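Local structure of ribosomal protein uL16 3-hydroxylase (Escherichia coli, 4CCL) at residues R140-G145 against F185-Y190; K19-L24 against A167-E172; P124-Y129 against L160-F165. The protein hydroxylates an arginine of ribosomal protein uL16, using ferrous iron, 2-oxoglutarate and oxygen, and forms a homodimer. All blocks are in the same frame, centred on the assembly; numbering follows the deposited sequence.

Interaction 1: residues R140-G145 against F185-Y190. With SO4 (sulfate ion), chain L.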
loop_
_atom_site.group_PDB
_atom_site.type_symbol
_atom_site.label_atom_id
_atom_site.label_comp_id
_atom_site.label_asym_id
_atom_site.label_seq_id
_atom_site.Cartn_x
_atom_site.Cartn_y
_atom_site.Cartn_z
ATOM N N ARG B 140 18.857 -39.655 7.020
ATOM C CA ARG B 140 18.384 -38.771 8.075
ATOM C C ARG B 140 17.156 -39.353 8.742
ATOM O O ARG B 140 16.379 -40.082 8.122
ATOM C CB ARG B 140 18.038 -37.387 7.527
ATOM C CG ARG B 140 19.145 -36.740 6.735
ATOM C CD ARG B 140 18.824 -35.300 6.407
ATOM N NE ARG B 140 19.164 -34.398 7.502
ATOM C CZ ARG B 140 18.726 -33.148 7.596
ATOM N NH1 ARG B 140 17.915 -32.657 6.668
ATOM N NH2 ARG B 140 19.088 -32.390 8.622
ATOM N N ARG B 141 16.994 -39.031 10.017
ATOM C CA ARG B 141 15.764 -39.320 10.722
ATOM C C ARG B 141 14.863 -38.106 10.586
ATOM O O ARG B 141 15.248 -36.996 10.965
ATOM C CB ARG B 141 16.040 -39.610 12.194
ATOM C CG ARG B 141 14.797 -39.913 13.013
ATOM C CD ARG B 141 15.161 -40.102 14.472
ATOM N NE ARG B 141 14.002 -40.401 15.306
ATOM C CZ ARG B 141 14.055 -40.525 16.628
ATOM N NH1 ARG B 141 15.210 -40.372 17.259
ATOM N NH2 ARG B 141 12.956 -40.799 17.317
ATOM N N TRP B 142 13.684 -38.324 10.017
ATOM C CA TRP B 142 12.671 -37.291 9.878
ATOM C C TRP B 142 11.450 -37.594 10.736
ATOM O O TRP B 142 10.970 -38.735 10.803
ATOM C CB TRP B 142 12.263 -37.108 8.414
ATOM C CG TRP B 142 13.144 -36.152 7.684
ATOM C CD1 TRP B 142 14.138 -36.460 6.811
ATOM C CD2 TRP B 142 13.114 -34.714 7.788
ATOM N NE1 TRP B 142 14.730 -35.306 6.352
ATOM C CE2 TRP B 142 14.135 -34.243 6.924
ATOM C CE3 TRP B 142 12.344 -33.812 8.505
ATOM C CZ2 TRP B 142 14.377 -32.872 6.784
ATOM C CZ3 TRP B 142 12.597 -32.459 8.354
ATOM C CH2 TRP B 142 13.609 -32.004 7.498
ATOM N N ARG B 143 10.967 -36.544 11.389
ATOM C CA ARG B 143 9.831 -36.612 12.285
ATOM C C ARG B 143 8.840 -35.503 11.947
ATOM O O ARG B 143 9.228 -34.354 11.739
ATOM C CB ARG B 143 10.288 -36.493 13.741
ATOM C CG ARG B 143 11.218 -37.616 14.190
ATOM C CD ARG B 143 11.710 -37.424 15.618
ATOM N NE ARG B 143 10.624 -37.505 16.590
ATOM C CZ ARG B 143 10.093 -36.456 17.210
ATOM N NH1 ARG B 143 10.553 -35.237 16.965
ATOM N NH2 ARG B 143 9.105 -36.628 18.077
ATOM N N VAL B 144 7.563 -35.862 11.867
ATOM C CA VAL B 144 6.505 -34.892 11.630
ATOM C C VAL B 144 5.406 -35.083 12.666
ATOM O O VAL B 144 4.939 -36.203 12.886
ATOM C CB VAL B 144 5.888 -35.050 10.226
ATOM C CG1 VAL B 144 4.968 -33.874 9.924
ATOM C CG2 VAL B 144 6.976 -35.160 9.169
ATOM N N GLY B 145 4.995 -33.990 13.303
ATOM C CA GLY B 145 3.936 -34.050 14.290
ATOM C C GLY B 145 2.592 -33.667 13.707
ATOM O O GLY B 145 2.508 -33.191 12.575
ATOM N N PHE B 185 2.314 -28.331 9.700
ATOM C CA PHE B 185 2.773 -29.541 10.373
ATOM C C PHE B 185 4.200 -29.379 10.872
ATOM O O PHE B 185 5.122 -29.205 10.077
ATOM C CB PHE B 185 2.679 -30.751 9.437
ATOM C CG PHE B 185 1.271 -31.185 9.148
ATOM C CD1 PHE B 185 0.517 -30.533 8.190
ATOM C CD2 PHE B 185 0.702 -32.245 9.837
ATOM C CE1 PHE B 185 -0.779 -30.927 7.920
ATOM C CE2 PHE B 185 -0.597 -32.646 9.572
ATOM C CZ PHE B 185 -1.337 -31.985 8.611
ATOM N N PRO B 186 4.389 -29.433 12.197
ATOM C CA PRO B 186 5.736 -29.313 12.759
ATOM C C PRO B 186 6.594 -30.492 12.341
ATOM O O PRO B 186 6.138 -31.636 12.369
ATOM C CB PRO B 186 5.492 -29.338 14.270
ATOM C CG PRO B 186 4.198 -30.046 14.429
ATOM C CD PRO B 186 3.373 -29.657 13.238
ATOM N N HIS B 187 7.827 -30.209 11.945
ATOM C CA HIS B 187 8.729 -31.258 11.512
ATOM C C HIS B 187 10.161 -30.964 11.927
ATOM O O HIS B 187 10.550 -29.811 12.106
ATOM C CB HIS B 187 8.644 -31.451 9.998
ATOM C CG HIS B 187 8.837 -30.191 9.219
ATOM N ND1 HIS B 187 7.802 -29.335 8.920
ATOM C CD2 HIS B 187 9.950 -29.640 8.676
ATOM C CE1 HIS B 187 8.263 -28.309 8.227
ATOM N NE2 HIS B 187 9.567 -28.471 8.066
ATOM N N GLU B 188 10.934 -32.027 12.092
ATOM C CA GLU B 188 12.331 -31.911 12.454
ATOM C C GLU B 188 13.048 -33.077 11.815
ATOM O O GLU B 188 12.494 -34.163 11.718
ATOM C CB GLU B 188 12.491 -31.990 13.969
ATOM C CG GLU B 188 13.933 -31.989 14.441
ATOM C CD GLU B 188 14.058 -32.096 15.945
ATOM O OE1 GLU B 188 13.129 -32.633 16.585
ATOM O OE2 GLU B 188 15.084 -31.636 16.487
ATOM N N GLY B 189 14.286 -32.872 11.391
ATOM C CA GLY B 189 15.058 -33.991 10.906
ATOM C C GLY B 189 16.534 -33.770 11.105
ATOM O O GLY B 189 17.003 -32.633 11.137
ATOM N N TYR B 190 17.274 -34.867 11.212
ATOM C CA TYR B 190 18.695 -34.771 11.509
ATOM C C TYR B 190 19.475 -35.935 10.918
ATOM O O TYR B 190 18.957 -37.042 10.784
ATOM C CB TYR B 190 18.944 -34.632 13.019
ATOM C CG TYR B 190 18.603 -35.851 13.853
ATOM C CD1 TYR B 190 19.526 -36.875 14.030
ATOM C CD2 TYR B 190 17.369 -35.967 14.483
ATOM C CE1 TYR B 190 19.226 -37.985 14.796
ATOM C CE2 TYR B 190 17.060 -37.077 15.255
ATOM C CZ TYR B 190 17.993 -38.082 15.405
ATOM O OH TYR B 190 17.699 -39.189 16.168
HETATM S S SO4 L . 16.612 -29.307 6.183
HETATM O O1 SO4 L . 16.789 -29.949 4.884
HETATM O O2 SO4 L . 15.318 -28.631 6.231
HETATM O O3 SO4 L . 16.653 -30.313 7.240
HETATM O O4 SO4 L . 17.685 -28.338 6.379
#
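Y190 has CG between its backbone N and carbonyl carbon (chi1 68°), and R141 across from it has CG anti to its N (chi1 180°). The two side chains then run side by side and point the same way. Their strands, 140-145 and 187-190, form an antiparallel pair in the double-stranded beta-helix of the JmjC domain. CB of R141 lies over the face of the Y190 ring, toward the rim, a CH-pi contact of 4.2 Å to the ring centroid. The extended arginine chain continues past the ring. R141 NH1 donates to Y190 OH at 3.0 Å, with the oxygen close to the guanidinium plane. R141 NH2 makes a salt bridge to D170, so this guanidinium is gripped from both flanking strands. On the same face R143 NH1 and E188 OE1 form a long salt bridge of 3.7 Å. R143 has a firmer partner in F165 O, reached by NH2. In the backbone, R143 N donates to E188 O at 2.8 Å.

W142, V144 and H187 occupy the other face. CA of G189 sits over the six-membered ring of W142, 3.7 Å from its centroid. A CB there would run into the indole, which lies over the G189 backbone. W142 NE1 is bonded to N197 OD1. H187 is a ligand of the catalytic iron. H187 ND1 donates to F185 O at 2.9 Å, near the ring plane, which fixes the imidazole rotation and is consistent with NE2 being the atom offered to iron. R140 is an inferred substrate-binding residue and also bonds N197. R140 NH1 donates to O3 of the sulfate, probably from the crystallisation liquor, at 2.7 Å, and S114 OG holds the same ion.

Interaction 2: residues K19-L24 against A167-E172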
loop_
_atom_site.group_PDB
_atom_site.type_symbol
_atom_site.label_atom_id
_atom_site.label_comp_id
_atom_site.label_asym_id
_atom_site.label_seq_id
_atom_site.Cartn_x
_atom_site.Cartn_y
_atom_site.Cartn_z
ATOM N N LYS B 19 -3.211 -31.314 2.584
ATOM C CA LYS B 19 -4.022 -31.999 3.586
ATOM C C LYS B 19 -3.183 -32.730 4.630
ATOM O O LYS B 19 -3.143 -32.337 5.794
ATOM C CB LYS B 19 -4.987 -32.977 2.914
ATOM C CG LYS B 19 -5.849 -32.347 1.835
ATOM C CD LYS B 19 -6.729 -33.372 1.149
ATOM C CE LYS B 19 -7.280 -32.823 -0.158
ATOM N NZ LYS B 19 -6.196 -32.642 -1.169
ATOM N N ARG B 20 -2.512 -33.796 4.198
ATOM C CA ARG B 20 -1.759 -34.664 5.097
ATOM C C ARG B 20 -0.363 -34.923 4.551
ATOM O O ARG B 20 -0.171 -35.004 3.337
ATOM C CB ARG B 20 -2.478 -36.004 5.266
ATOM C CG ARG B 20 -3.937 -35.894 5.677
ATOM C CD ARG B 20 -4.086 -35.211 7.024
ATOM N NE ARG B 20 -3.498 -35.992 8.106
ATOM C CZ ARG B 20 -3.363 -35.552 9.354
ATOM N NH1 ARG B 20 -3.772 -34.333 9.676
ATOM N NH2 ARG B 20 -2.818 -36.329 10.279
ATOM N N PRO B 21 0.622 -35.057 5.451
ATOM C CA PRO B 21 1.980 -35.403 5.030
ATOM C C PRO B 21 2.143 -36.878 4.686
ATOM O O PRO B 21 1.407 -37.720 5.200
ATOM C CB PRO B 21 2.823 -35.055 6.260
ATOM C CG PRO B 21 1.898 -35.222 7.401
ATOM C CD PRO B 21 0.546 -34.780 6.896
ATOM N N VAL B 22 3.101 -37.182 3.816
ATOM C CA VAL B 22 3.421 -38.574 3.515
ATOM C C VAL B 22 4.915 -38.784 3.357
ATOM O O VAL B 22 5.657 -37.852 3.059
ATOM C CB VAL B 22 2.747 -39.081 2.216
ATOM C CG1 VAL B 22 1.848 -40.270 2.510
ATOM C CG2 VAL B 22 1.990 -37.969 1.515
ATOM N N VAL B 23 5.351 -40.018 3.572
ATOM C CA VAL B 23 6.671 -40.430 3.136
ATOM C C VAL B 23 6.473 -41.212 1.853
ATOM O O VAL B 23 5.795 -42.239 1.843
ATOM C CB VAL B 23 7.377 -41.326 4.164
ATOM C CG1 VAL B 23 8.700 -41.826 3.603
ATOM C CG2 VAL B 23 7.599 -40.570 5.460
ATOM N N LEU B 24 7.052 -40.722 0.766
ATOM C CA LEU B 24 6.961 -41.432 -0.493
ATOM C C LEU B 24 8.274 -42.173 -0.650
ATOM O O LEU B 24 9.319 -41.567 -0.889
ATOM C CB LEU B 24 6.764 -40.441 -1.641
ATOM C CG LEU B 24 5.658 -39.400 -1.437
ATOM C CD1 LEU B 24 5.802 -38.256 -2.424
ATOM C CD2 LEU B 24 4.277 -40.037 -1.553
ATOM N N ALA B 167 5.465 -37.322 17.412
ATOM C CA ALA B 167 5.522 -37.539 15.971
ATOM C C ALA B 167 4.423 -38.460 15.448
ATOM O O ALA B 167 4.214 -39.552 15.980
ATOM C CB ALA B 167 6.891 -38.077 15.574
ATOM N N ILE B 168 3.713 -38.007 14.418
ATOM C CA ILE B 168 2.829 -38.893 13.670
ATOM C C ILE B 168 3.616 -39.574 12.554
ATOM O O ILE B 168 3.142 -40.526 11.936
ATOM C CB ILE B 168 1.610 -38.152 13.081
ATOM C CG1 ILE B 168 2.037 -37.186 11.975
ATOM C CG2 ILE B 168 0.851 -37.426 14.178
ATOM C CD1 ILE B 168 0.879 -36.458 11.324
ATOM N N ILE B 169 4.817 -39.068 12.291
ATOM C CA ILE B 169 5.749 -39.742 11.393
ATOM C C ILE B 169 7.141 -39.751 12.007
ATOM O O ILE B 169 7.689 -38.700 12.293
ATOM C CB ILE B 169 5.821 -39.057 10.006
ATOM C CG1 ILE B 169 4.508 -39.234 9.239
ATOM C CG2 ILE B 169 6.977 -39.619 9.190
ATOM C CD1 ILE B 169 4.471 -38.510 7.907
ATOM N N ASP B 170 7.703 -40.933 12.237
ATOM C CA ASP B 170 9.104 -41.023 12.630
ATOM C C ASP B 170 9.768 -42.087 11.764
ATOM O O ASP B 170 9.476 -43.274 11.912
ATOM C CB ASP B 170 9.205 -41.393 14.115
ATOM C CG ASP B 170 10.600 -41.187 14.684
ATOM O OD1 ASP B 170 11.587 -41.342 13.935
ATOM O OD2 ASP B 170 10.710 -40.868 15.888
ATOM N N GLU B 171 10.694 -41.677 10.898
ATOM C CA GLU B 171 11.282 -42.614 9.934
ATOM C C GLU B 171 12.707 -42.246 9.542
ATOM O O GLU B 171 13.138 -41.114 9.724
ATOM C CB GLU B 171 10.424 -42.717 8.660
ATOM C CG GLU B 171 9.036 -43.321 8.848
ATOM C CD GLU B 171 8.406 -43.782 7.549
ATOM O OE1 GLU B 171 9.156 -44.141 6.617
ATOM O OE2 GLU B 171 7.159 -43.787 7.464
ATOM N N GLU B 172 13.435 -43.220 9.007
ATOM C CA GLU B 172 14.756 -42.973 8.443
ATOM C C GLU B 172 14.660 -43.008 6.926
ATOM O O GLU B 172 14.197 -43.994 6.352
ATOM C CB GLU B 172 15.745 -44.034 8.913
ATOM C CG GLU B 172 15.894 -44.127 10.416
ATOM C CD GLU B 172 16.674 -45.356 10.839
ATOM O OE1 GLU B 172 16.752 -46.314 10.042
ATOM O OE2 GLU B 172 17.215 -45.361 11.965
#
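V23 lays its two methyl groups against I169 and the carboxylate end of E171. V23 CG2 meets I169 CG2 at 3.9 Å. V23 CG2 also lies 3.8 Å from E171 OE2. V23 CG1 approaches the other oxygen, E171 OE1, also at 3.8 Å. The side chains of V23 and E171 cross obliquely, and E171 reaches V23 because its chain is extended beyond CG. The contact across these segments is van der Waals packing of side chains.

I169 serves two partners. Its CG1 is anti to the carbonyl carbon (chi1 -68°), and CD1 extends further (chi2 176°) to the ring of P21. I169 CD1 and P21 CB are 4.2 Å apart. The other branch, CG2, is the one that meets V23. I168 adds a second methyl at the far end of the patch. I168 CD1 is 4.2 Å from P21 CG. I168 CD1 also lies 3.8 Å from R20 NH2, where the two side chains cross at about a right angle. That guanidinium has its polar partner in E146, through a salt bridge, so the isoleucine meets a charged group already engaged.

I168 and I169 both stand opposite V144, a classic beta bulge. The bulge turns both isoleucines toward 19-24. Within this chain, 22-24 and 167-173 are edge strands of the two sheets of the JmjC double-stranded beta-helix. R20 and P21 lie in the loop before 22-24. The touching parts run only 15° apart. L179 of strand 178-181 packs beside V23, and V144 of strand 140-145 is bonded through its backbone to I169.

Interaction 3: residues P124-Y129 against L160-F165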
loop_
_atom_site.group_PDB
_atom_site.type_symbol
_atom_site.label_atom_id
_atom_site.label_comp_id
_atom_site.label_asym_id
_atom_site.label_seq_id
_atom_site.Cartn_x
_atom_site.Cartn_y
_atom_site.Cartn_z
ATOM N N PRO B 124 13.355 -28.518 15.351
ATOM C CA PRO B 124 11.933 -28.613 15.000
ATOM C C PRO B 124 11.394 -27.267 14.535
ATOM O O PRO B 124 11.744 -26.251 15.129
ATOM C CB PRO B 124 11.258 -29.015 16.322
ATOM C CG PRO B 124 12.351 -29.084 17.362
ATOM C CD PRO B 124 13.552 -28.386 16.802
ATOM N N HIS B 125 10.553 -27.255 13.504
ATOM C CA HIS B 125 10.017 -25.991 12.997
ATOM C C HIS B 125 8.723 -26.117 12.193
ATOM O O HIS B 125 8.367 -27.198 11.722
ATOM C CB HIS B 125 11.076 -25.237 12.187
ATOM C CG HIS B 125 11.530 -25.962 10.959
ATOM N ND1 HIS B 125 11.315 -25.476 9.688
ATOM C CD2 HIS B 125 12.183 -27.140 10.808
ATOM C CE1 HIS B 125 11.819 -26.322 8.806
ATOM N NE2 HIS B 125 12.350 -27.337 9.458
ATOM N N LEU B 126 8.037 -24.988 12.039
ATOM C CA LEU B 126 6.834 -24.894 11.223
ATOM C C LEU B 126 7.125 -24.106 9.950
ATOM O O LEU B 126 7.962 -23.203 9.949
ATOM C CB LEU B 126 5.715 -24.200 12.006
ATOM C CG LEU B 126 4.841 -25.089 12.890
ATOM C CD1 LEU B 126 3.788 -24.271 13.609
ATOM C CD2 LEU B 126 4.189 -26.152 12.042
ATOM N N ASP B 127 6.442 -24.460 8.867
ATOM C CA ASP B 127 6.500 -23.683 7.634
ATOM C C ASP B 127 5.096 -23.217 7.285
ATOM O O ASP B 127 4.115 -23.813 7.727
ATOM C CB ASP B 127 7.066 -24.517 6.480
ATOM C CG ASP B 127 8.566 -24.712 6.578
ATOM O OD1 ASP B 127 9.204 -24.034 7.409
ATOM O OD2 ASP B 127 9.107 -25.538 5.811
ATOM N N GLN B 128 4.993 -22.141 6.513
ATOM C CA GLN B 128 3.697 -21.713 5.996
ATOM C C GLN B 128 3.448 -22.258 4.596
ATOM O O GLN B 128 2.441 -21.940 3.964
ATOM C CB GLN B 128 3.547 -20.189 6.022
ATOM C CG GLN B 128 3.248 -19.620 7.402
ATOM C CD GLN B 128 2.076 -20.309 8.085
ATOM O OE1 GLN B 128 2.129 -20.600 9.279
ATOM N NE2 GLN B 128 1.011 -20.569 7.330
ATOM N N TYR B 129 4.374 -23.079 4.111
ATOM C CA TYR B 129 4.293 -23.574 2.744
ATOM C C TYR B 129 4.473 -25.086 2.632
ATOM O O TYR B 129 5.041 -25.727 3.519
ATOM C CB TYR B 129 5.336 -22.871 1.881
ATOM C CG TYR B 129 5.361 -21.371 2.065
ATOM C CD1 TYR B 129 4.455 -20.557 1.396
ATOM C CD2 TYR B 129 6.286 -20.770 2.911
ATOM C CE1 TYR B 129 4.473 -19.184 1.565
ATOM C CE2 TYR B 129 6.311 -19.404 3.085
ATOM C CZ TYR B 129 5.403 -18.615 2.412
ATOM O OH TYR B 129 5.431 -17.252 2.586
ATOM N N LEU B 160 14.057 -19.973 13.847
ATOM C CA LEU B 160 12.724 -20.263 14.378
ATOM C C LEU B 160 12.530 -21.736 14.717
ATOM O O LEU B 160 12.867 -22.618 13.925
ATOM C CB LEU B 160 11.635 -19.834 13.391
ATOM C CG LEU B 160 10.940 -18.492 13.630
ATOM C CD1 LEU B 160 10.384 -18.401 15.049
ATOM C CD2 LEU B 160 11.893 -17.346 13.340
ATOM N N GLN B 161 11.967 -21.991 15.894
ATOM C CA GLN B 161 11.699 -23.352 16.340
ATOM C C GLN B 161 10.399 -23.454 17.129
ATOM O O GLN B 161 9.841 -22.447 17.565
ATOM C CB GLN B 161 12.854 -23.886 17.189
ATOM C CG GLN B 161 14.076 -24.306 16.394
ATOM C CD GLN B 161 15.144 -24.945 17.260
ATOM O OE1 GLN B 161 14.969 -25.101 18.467
ATOM N NE2 GLN B 161 16.260 -25.324 16.645
ATOM N N VAL B 162 9.921 -24.681 17.302
ATOM C CA VAL B 162 8.789 -24.938 18.177
ATOM C C VAL B 162 9.232 -25.861 19.304
ATOM O O VAL B 162 10.380 -26.306 19.337
ATOM C CB VAL B 162 7.626 -25.605 17.419
ATOM C CG1 VAL B 162 7.102 -24.687 16.330
ATOM C CG2 VAL B 162 8.070 -26.938 16.829
ATOM N N ASP B 163 8.317 -26.157 20.220
ATOM C CA ASP B 163 8.603 -27.099 21.292
ATOM C C ASP B 163 8.584 -28.510 20.711
ATOM O O ASP B 163 7.935 -28.744 19.690
ATOM C CB ASP B 163 7.575 -26.955 22.419
ATOM C CG ASP B 163 7.540 -25.554 23.000
ATOM O OD1 ASP B 163 8.516 -24.798 22.799
ATOM O OD2 ASP B 163 6.534 -25.204 23.652
ATOM N N PRO B 164 9.307 -29.451 21.343
ATOM C CA PRO B 164 9.311 -30.830 20.842
ATOM C C PRO B 164 7.901 -31.403 20.774
ATOM O O PRO B 164 7.057 -31.075 21.607
ATOM C CB PRO B 164 10.149 -31.586 21.883
ATOM C CG PRO B 164 10.173 -30.702 23.091
ATOM C CD PRO B 164 10.142 -29.306 22.546
ATOM N N PHE B 165 7.655 -32.247 19.780
ATOM C CA PHE B 165 6.308 -32.716 19.494
ATOM C C PHE B 165 6.238 -34.235 19.435
ATOM O O PHE B 165 7.246 -34.909 19.231
ATOM C CB PHE B 165 5.825 -32.121 18.168
ATOM C CG PHE B 165 6.793 -32.311 17.033
ATOM C CD1 PHE B 165 6.763 -33.462 16.261
ATOM C CD2 PHE B 165 7.735 -31.338 16.738
ATOM C CE1 PHE B 165 7.652 -33.640 15.220
ATOM C CE2 PHE B 165 8.628 -31.512 15.696
ATOM C CZ PHE B 165 8.586 -32.664 14.938
#
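Q161 passes P124 at an angle, from CB to its amide, beside the iron-binding loop of the JmjC double-stranded beta-helix. Q161 CB lies 3.3 Å from P124 O. Q161 CG is at the same distance, 3.3 Å, from P124 O. Beyond CG the chain is extended (chi2 -175°), and Q161 CD comes to 3.8 Å from P124 CD. At the tip, OE1 stays near that proline carbon and NE2 is hydrogen-bonded to V122 O. An alanine here would probably leave V122 O without this partner and open a gap beside P124 CD.

P124 O accepts a hydrogen bond from V162 N at 3.2 Å, with the donor well above the carbonyl plane (54° out of it). The proline is flanked on its CB as well. P124 CB touches the edge of the F165 ring, with F165 CE2 3.7 Å away. V162 CG2 meets P124 CB at 3.8 Å. These contacts pack P124, the residue just before the iron ligand H125, against 160-165. D127 of the same loop is also an iron ligand. Further on, L126 and V162 cross at about a right angle, L126 CG lying 4.1 Å from V162 CG1.

In the fold
Interaction 1 lies between the other two, its centre about 8 Å from that of interaction 2 and about 9 Å from that of interaction 3. Strand 140-145 is paired with 167-172, where V144 O and I168 N are 2.7 Å apart in a probable hydrogen bond. Toward interaction 3, H187 O and H125 N form another at 2.9 Å. The iron ligands H125, D127 and H187 thus come together from interactions 1 and 3, with the H125 and H187 rings edge-to-face. The side chain of H125 is about 5 Å from the bound sulfate (nearest atoms). Interaction 2 is a surface contact, with the side chain of P21 about 8 Å from that of H187 (nearest atoms).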